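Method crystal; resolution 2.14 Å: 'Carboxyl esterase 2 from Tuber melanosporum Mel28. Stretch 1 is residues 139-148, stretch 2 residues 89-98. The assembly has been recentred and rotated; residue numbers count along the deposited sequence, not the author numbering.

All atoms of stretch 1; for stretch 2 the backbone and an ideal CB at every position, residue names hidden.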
ATOM      1  N   SER A 139     -11.218   1.201 -11.051  1.00 38.51           N
ATOM      2  CA  SER A 139     -11.625   2.585 -10.804  1.00 36.99           C
ATOM      3  C   SER A 139     -13.055   2.886 -11.247  1.00 41.42           C
ATOM      4  O   SER A 139     -13.697   3.792 -10.716  1.00 39.40           O
ATOM      5  CB  SER A 139     -10.668   3.560 -11.493  1.00 39.48           C
ATOM      6  OG  SER A 139     -10.941   3.640 -12.878  1.00 39.77           O
ATOM      7  N   GLY A 140     -13.540   2.154 -12.246  1.00 41.31           N
ATOM      8  CA  GLY A 140     -14.825   2.456 -12.859  1.00 40.95           C
ATOM      9  C   GLY A 140     -14.800   3.755 -13.655  1.00 44.75           C
ATOM     10  O   GLY A 140     -15.832   4.220 -14.137  1.00 47.35           O
ATOM     11  N   ALA A 141     -13.613   4.332 -13.815  1.00 42.83           N
ATOM     12  CA  ALA A 141     -13.473   5.581 -14.548  1.00 41.74           C
ATOM     13  C   ALA A 141     -13.031   5.337 -15.989  1.00 40.72           C
ATOM     14  O   ALA A 141     -12.511   4.266 -16.327  1.00 36.63           O
ATOM     15  CB  ALA A 141     -12.477   6.504 -13.852  1.00 36.98           C
ATOM     16  N   ALA A 142     -13.226   6.354 -16.820  1.00 40.00           N
ATOM     17  CA  ALA A 142     -12.629   6.377 -18.150  1.00 42.26           C
ATOM     18  C   ALA A 142     -11.127   6.631 -18.030  1.00 43.93           C
ATOM     19  O   ALA A 142     -10.669   7.247 -17.054  1.00 38.21           O
ATOM     20  CB  ALA A 142     -13.279   7.444 -19.013  1.00 39.94           C
ATOM     21  N   VAL A 143     -10.368   6.172 -19.030  1.00 42.73           N
ATOM     22  CA  VAL A 143      -8.927   6.424 -19.089  1.00 36.89           C
ATOM     23  C   VAL A 143      -8.604   7.184 -20.383  1.00 41.96           C
ATOM     24  O   VAL A 143      -8.944   6.741 -21.487  1.00 38.26           O
ATOM     25  CB  VAL A 143      -8.107   5.123 -19.040  1.00 37.86           C
ATOM     26  CG1 VAL A 143      -6.629   5.409 -19.348  1.00 35.68           C
ATOM     27  CG2 VAL A 143      -8.251   4.446 -17.678  1.00 39.72           C
ATOM     28  N   PHE A 144      -7.978   8.346 -20.216  1.00 36.11           N
ATOM     29  CA  PHE A 144      -7.537   9.200 -21.309  1.00 36.45           C
ATOM     30  C   PHE A 144      -6.049   8.950 -21.454  1.00 38.21           C
ATOM     31  O   PHE A 144      -5.229   9.520 -20.725  1.00 37.71           O
ATOM     32  CB  PHE A 144      -7.865  10.667 -20.987  1.00 36.73           C
ATOM     33  CG  PHE A 144      -7.497  11.656 -22.064  1.00 38.75           C
ATOM     34  CD1 PHE A 144      -8.247  11.760 -23.227  1.00 38.25           C
ATOM     35  CD2 PHE A 144      -6.450  12.540 -21.871  1.00 35.92           C
ATOM     36  CE1 PHE A 144      -7.922  12.694 -24.200  1.00 37.17           C
ATOM     37  CE2 PHE A 144      -6.123  13.476 -22.837  1.00 38.65           C
ATOM     38  CZ  PHE A 144      -6.856  13.551 -24.006  1.00 36.79           C
ATOM     39  N   PHE A 145      -5.706   8.047 -22.363  1.00 35.22           N
ATOM     40  CA  PHE A 145      -4.333   7.574 -22.503  1.00 35.21           C
ATOM     41  C   PHE A 145      -3.614   8.385 -23.590  1.00 42.06           C
ATOM     42  O   PHE A 145      -3.958   8.298 -24.778  1.00 40.76           O
ATOM     43  CB  PHE A 145      -4.341   6.081 -22.837  1.00 38.45           C
ATOM     44  CG  PHE A 145      -2.983   5.446 -22.872  1.00 36.22           C
ATOM     45  CD1 PHE A 145      -2.233   5.440 -24.045  1.00 37.95           C
ATOM     46  CD2 PHE A 145      -2.473   4.825 -21.756  1.00 35.82           C
ATOM     47  CE1 PHE A 145      -0.979   4.839 -24.092  1.00 37.20           C
ATOM     48  CE2 PHE A 145      -1.213   4.219 -21.786  1.00 40.29           C
ATOM     49  CZ  PHE A 145      -0.468   4.219 -22.961  1.00 36.12           C
ATOM     50  N   VAL A 146      -2.635   9.189 -23.178  1.00 37.85           N
ATOM     51  CA  VAL A 146      -1.943  10.069 -24.110  1.00 37.61           C
ATOM     52  C   VAL A 146      -0.769   9.348 -24.770  1.00 38.71           C
ATOM     53  O   VAL A 146       0.177   8.942 -24.106  1.00 33.99           O
ATOM     54  CB  VAL A 146      -1.442  11.330 -23.419  1.00 39.07           C
ATOM     55  CG1 VAL A 146      -0.743  12.223 -24.438  1.00 37.79           C
ATOM     56  CG2 VAL A 146      -2.616  12.069 -22.773  1.00 33.06           C
ATOM     57  N   ASP A 147      -0.857   9.179 -26.083  1.00 38.16           N
ATOM     58  CA  ASP A 147       0.177   8.486 -26.844  1.00 39.88           C
ATOM     59  C   ASP A 147       1.155   9.503 -27.421  1.00 37.36           C
ATOM     60  O   ASP A 147       1.203   9.731 -28.630  1.00 38.07           O
ATOM     61  CB  ASP A 147      -0.481   7.634 -27.945  1.00 41.76           C
ATOM     62  CG  ASP A 147       0.457   6.582 -28.535  1.00 41.35           C
ATOM     63  OD1 ASP A 147       1.537   6.305 -27.967  1.00 40.30           O
ATOM     64  OD2 ASP A 147       0.087   6.005 -29.574  1.00 51.07           O
ATOM     65  N   TYR A 148       1.915  10.139 -26.538  1.00 34.74           N
ATOM     66  CA  TYR A 148       2.818  11.222 -26.919  1.00 36.65           C
ATOM     67  C   TYR A 148       3.978  10.704 -27.797  1.00 37.74           C
ATOM     68  O   TYR A 148       4.284   9.503 -27.803  1.00 34.34           O
ATOM     69  CB  TYR A 148       3.360  11.910 -25.661  1.00 35.46           C
ATOM     70  CG  TYR A 148       4.050  10.940 -24.727  1.00 38.40           C
ATOM     71  CD1 TYR A 148       5.398  10.653 -24.871  1.00 34.73           C
ATOM     72  CD2 TYR A 148       3.344  10.292 -23.714  1.00 40.60           C
ATOM     73  CE1 TYR A 148       6.038   9.766 -24.024  1.00 36.67           C
ATOM     74  CE2 TYR A 148       3.977   9.389 -22.860  1.00 35.18           C
ATOM     75  CZ  TYR A 148       5.318   9.130 -23.023  1.00 35.17           C
ATOM     76  OH  TYR A 148       5.958   8.236 -22.180  1.00 35.31           O
ATOM     77  N   UNK A  89      -0.062  17.837 -33.552  1.00 40.30           N
ATOM     78  CA  UNK A  89      -0.890  16.671 -33.259  1.00 40.47           C
ATOM     79  C   UNK A  89      -0.484  15.950 -31.980  1.00 41.27           C
ATOM     80  O   UNK A  89       0.712  15.806 -31.659  1.00 37.35           O
ATOM     81  CB  UNK A  89      -0.833  15.691 -34.433  1.00 40.47           C
ATOM     82  N   UNK A  90      -1.495  15.505 -31.242  1.00 35.59           N
ATOM     83  CA  UNK A  90      -1.273  14.571 -30.141  1.00 38.68           C
ATOM     84  C   UNK A  90      -2.291  13.442 -30.305  1.00 40.28           C
ATOM     85  O   UNK A  90      -3.497  13.682 -30.434  1.00 39.50           O
ATOM     86  CB  UNK A  90      -1.405  15.256 -28.779  1.00 38.68           C
ATOM     87  N   UNK A  91      -1.794  12.214 -30.333  1.00 39.05           N
ATOM     88  CA  UNK A  91      -2.650  11.054 -30.401  1.00 43.85           C
ATOM     89  C   UNK A  91      -3.122  10.691 -28.993  1.00 42.55           C
ATOM     90  O   UNK A  91      -2.328  10.613 -28.063  1.00 40.35           O
ATOM     91  CB  UNK A  91      -1.921   9.880 -31.057  1.00 43.85           C
ATOM     92  N   UNK A  92      -4.424  10.499 -28.833  1.00 43.17           N
ATOM     93  CA  UNK A  92      -4.960  10.090 -27.541  1.00 42.34           C
ATOM     94  C   UNK A  92      -6.020   9.004 -27.726  1.00 44.60           C
ATOM     95  O   UNK A  92      -6.755   8.998 -28.720  1.00 41.53           O
ATOM     96  CB  UNK A  92      -5.549  11.292 -26.799  1.00 42.34           C
ATOM     97  N   UNK A  93      -6.079   8.075 -26.778  1.00 39.92           N
ATOM     98  CA  UNK A  93      -7.122   7.070 -26.775  1.00 41.80           C
ATOM     99  C   UNK A  93      -8.039   7.283 -25.562  1.00 43.16           C
ATOM    100  O   UNK A  93      -7.571   7.291 -24.429  1.00 40.53           O
ATOM    101  CB  UNK A  93      -6.515   5.665 -26.763  1.00 41.80           C
ATOM    102  N   UNK A  94      -9.342   7.434 -25.787  1.00 42.84           N
ATOM    103  CA  UNK A  94     -10.272   7.514 -24.662  1.00 41.92           C
ATOM    104  C   UNK A  94     -10.907   6.147 -24.429  1.00 42.19           C
ATOM    105  O   UNK A  94     -11.655   5.655 -25.268  1.00 43.04           O
ATOM    106  CB  UNK A  94     -11.347   8.572 -24.915  1.00 41.92           C
ATOM    107  N   UNK A  95     -10.593   5.535 -23.294  1.00 38.77           N
ATOM    108  CA  UNK A  95     -11.174   4.245 -22.948  1.00 39.95           C
ATOM    109  C   UNK A  95     -12.266   4.411 -21.899  1.00 44.52           C
ATOM    110  O   UNK A  95     -12.035   5.042 -20.867  1.00 44.89           O
ATOM    111  CB  UNK A  95     -10.093   3.288 -22.442  1.00 39.95           C
ATOM    112  N   UNK A  96     -13.451   3.866 -22.177  1.00 42.59           N
ATOM    113  CA  UNK A  96     -14.593   3.942 -21.252  1.00 46.35           C
ATOM    114  C   UNK A  96     -15.149   2.574 -20.886  1.00 42.02           C
ATOM    115  O   UNK A  96     -15.328   1.732 -21.754  1.00 46.96           O
ATOM    116  CB  UNK A  96     -15.708   4.791 -21.867  1.00 46.35           C
ATOM    117  N   UNK A  97     -15.419   2.346 -19.596  1.00 41.78           N
ATOM    118  CA  UNK A  97     -16.100   1.101 -19.222  1.00 45.19           C
ATOM    119  C   UNK A  97     -17.502   0.999 -19.858  1.00 39.61           C
ATOM    120  O   UNK A  97     -18.141   2.008 -20.156  1.00 43.93           O
ATOM    121  CB  UNK A  97     -16.212   1.008 -17.699  1.00 45.19           C
ATOM    122  N   UNK A  98     -17.969  -0.222 -20.067  1.00 45.62           N
ATOM    123  CA  UNK A  98     -19.288  -0.469 -20.647  1.00 54.77           C
ATOM    124  C   UNK A  98     -20.392  -0.094 -19.645  1.00 55.61           C
ATOM    125  O   UNK A  98     -20.133   0.011 -18.448  1.00 54.49           O
ATOM    126  CB  UNK A  98     -19.421  -1.935 -21.065  1.00 54.77           C
TER

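Position 89 has nothing of stretch 1 within reach of its ideal CB, so the contact hardly restricts it. It is Asn89.

At position 90 the CB points sideways, 5.3 Å from Val146 CG1; extended backbone angles and an apolar neighbour suit a beta-branched or other aliphatic residue. Val90 closes the gap, its CG1 reaching Val146 CG1 at 3.8 Å.

Position 91 shares a face with Asp147, and its ideal CB lies 4.0 Å from Asp147 O. A small or polar side chain would fit beside the carboxylate, as would a longer basic one. The residue is Thr91, with its methyl CG2 4.0 Å from Asp147 CB. Thr91 OG1 accepts a weak hydrogen bond from Asn89 ND2 (3.4 Å). The backbone O of Thr91 accepts from Asp147 N (2.9 Å), while a water accepts from Thr91 N and donates to Asp147 O, both at 2.8 Å from the water O.

Position 92 turns to the face of Phe144 and Val146. Its ideal CB is already 3.8 Å from Phe144 CE1, so a small apolar residue makes contact without reaching farther. Ala92 does this with its CB alone.

Position 93 is paired with Phe145 by two backbone hydrogen bonds, 93 N to Phe145 O and Phe145 N to 93 O, each 2.9 Å. Its CB shares a face with Phe145 and Asp147, which invites an aromatic, or a long chain with a polar end. Tyr93, chi1 m, sets CD1 4.4 Å from Phe145 CD1 and presents its ring edge to the carboxylate, with CE1 3.6 Å from Asp147 OD2.

Position 94 returns to the Phe144 face, its ideal CB 4.8 Å from Phe144 CD1: room for a branched aliphatic. Leu94 CD1 lies at the edge of the Phe144 ring, 4.3 Å from Phe144 CD1, and 4.3 Å from Ala142 CB.

Position 95 pairs with Val143 through two backbone hydrogen bonds, 95 N to Val143 O and Val143 N to 95 O, each 2.7 Å. Its CB shares a face with Val143 and Phe145, and a broad apolar or aromatic group could span both. Tyr95 does: CD2 lies 4.2 Å from Val143 CG1, and CE2 3.7 Å from Phe145 CB.

Position 96 points away, so a long polar chain is tolerated. Lys96 touches Ala142 CB through CG (4.0 Å).

Position 97 points toward stretch 1, near the Gly140 and Ala141 carbonyls, and its phi of -62° permits proline. Pro97 packs CG against Gly140 O (3.7 Å) and CD against Ala141 O (3.6 Å).

Position 98 is beyond reach and unconstrained here; it is Val98.

Stretch 2, residues 89-98: NVTAYLYKPV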
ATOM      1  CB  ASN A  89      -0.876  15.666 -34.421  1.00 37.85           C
ATOM      2  CG  ASN A  89      -1.772  14.448 -34.145  1.00 43.10           C
ATOM      3  OD1 ASN A  89      -2.987  14.510 -34.331  1.00 44.36           O
ATOM      4  ND2 ASN A  89      -1.179  13.358 -33.677  1.00 39.92           N
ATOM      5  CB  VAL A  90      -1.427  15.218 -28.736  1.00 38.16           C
ATOM      6  CG1 VAL A  90      -0.954  14.239 -27.663  1.00 33.93           C
ATOM      7  CG2 VAL A  90      -0.610  16.480 -28.624  1.00 37.01           C
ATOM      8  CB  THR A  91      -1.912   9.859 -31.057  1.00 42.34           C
ATOM      9  OG1 THR A  91      -1.576  10.204 -32.406  1.00 46.39           O
ATOM     10  CG2 THR A  91      -2.809   8.638 -31.099  1.00 42.52           C
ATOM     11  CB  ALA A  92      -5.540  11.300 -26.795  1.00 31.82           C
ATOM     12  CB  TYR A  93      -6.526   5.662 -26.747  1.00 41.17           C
ATOM     13  CG  TYR A  93      -5.622   5.336 -27.925  1.00 45.45           C
ATOM     14  CD1 TYR A  93      -4.279   5.707 -27.922  1.00 46.29           C
ATOM     15  CD2 TYR A  93      -6.121   4.692 -29.053  1.00 46.67           C
ATOM     16  CE1 TYR A  93      -3.446   5.421 -29.013  1.00 48.96           C
ATOM     17  CE2 TYR A  93      -5.303   4.400 -30.141  1.00 49.09           C
ATOM     18  CZ  TYR A  93      -3.970   4.770 -30.119  1.00 52.07           C
ATOM     19  OH  TYR A  93      -3.169   4.478 -31.202  1.00 55.51           O
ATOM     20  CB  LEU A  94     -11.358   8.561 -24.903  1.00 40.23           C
ATOM     21  CG  LEU A  94     -12.376   8.763 -23.764  1.00 41.52           C
ATOM     22  CD1 LEU A  94     -11.685   9.313 -22.515  1.00 41.45           C
ATOM     23  CD2 LEU A  94     -13.517   9.675 -24.189  1.00 43.08           C
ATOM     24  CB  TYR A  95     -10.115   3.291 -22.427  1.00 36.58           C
ATOM     25  CG  TYR A  95      -8.936   3.058 -23.347  1.00 40.85           C
ATOM     26  CD1 TYR A  95      -9.078   2.363 -24.553  1.00 38.50           C
ATOM     27  CD2 TYR A  95      -7.667   3.475 -22.975  1.00 37.36           C
ATOM     28  CE1 TYR A  95      -7.968   2.118 -25.371  1.00 39.06           C
ATOM     29  CE2 TYR A  95      -6.570   3.248 -23.773  1.00 40.45           C
ATOM     30  CZ  TYR A  95      -6.715   2.574 -24.964  1.00 44.46           C
ATOM     31  OH  TYR A  95      -5.582   2.365 -25.718  1.00 42.44           O
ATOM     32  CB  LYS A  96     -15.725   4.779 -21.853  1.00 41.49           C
ATOM     33  CG  LYS A  96     -15.342   6.180 -22.245  1.00 44.92           C
ATOM     34  CD  LYS A  96     -16.579   7.022 -22.502  1.00 49.78           C
ATOM     35  CE  LYS A  96     -17.035   6.832 -23.937  1.00 50.34           C
ATOM     36  NZ  LYS A  96     -18.331   7.490 -24.196  1.00 56.90           N
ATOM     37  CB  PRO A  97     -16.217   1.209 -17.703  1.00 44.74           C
ATOM     38  CG  PRO A  97     -16.229   2.689 -17.438  1.00 44.19           C
ATOM     39  CD  PRO A  97     -15.291   3.277 -18.460  1.00 43.84           C
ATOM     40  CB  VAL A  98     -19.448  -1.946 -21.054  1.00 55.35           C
ATOM     41  CG1 VAL A  98     -18.333  -2.346 -21.984  1.00 52.46           C
ATOM     42  CG2 VAL A  98     -19.406  -2.829 -19.822  1.00 60.13           C
TER
HETATM   43  O   HOH W   1       0.961  11.829 -30.392  1.00 44.37           O
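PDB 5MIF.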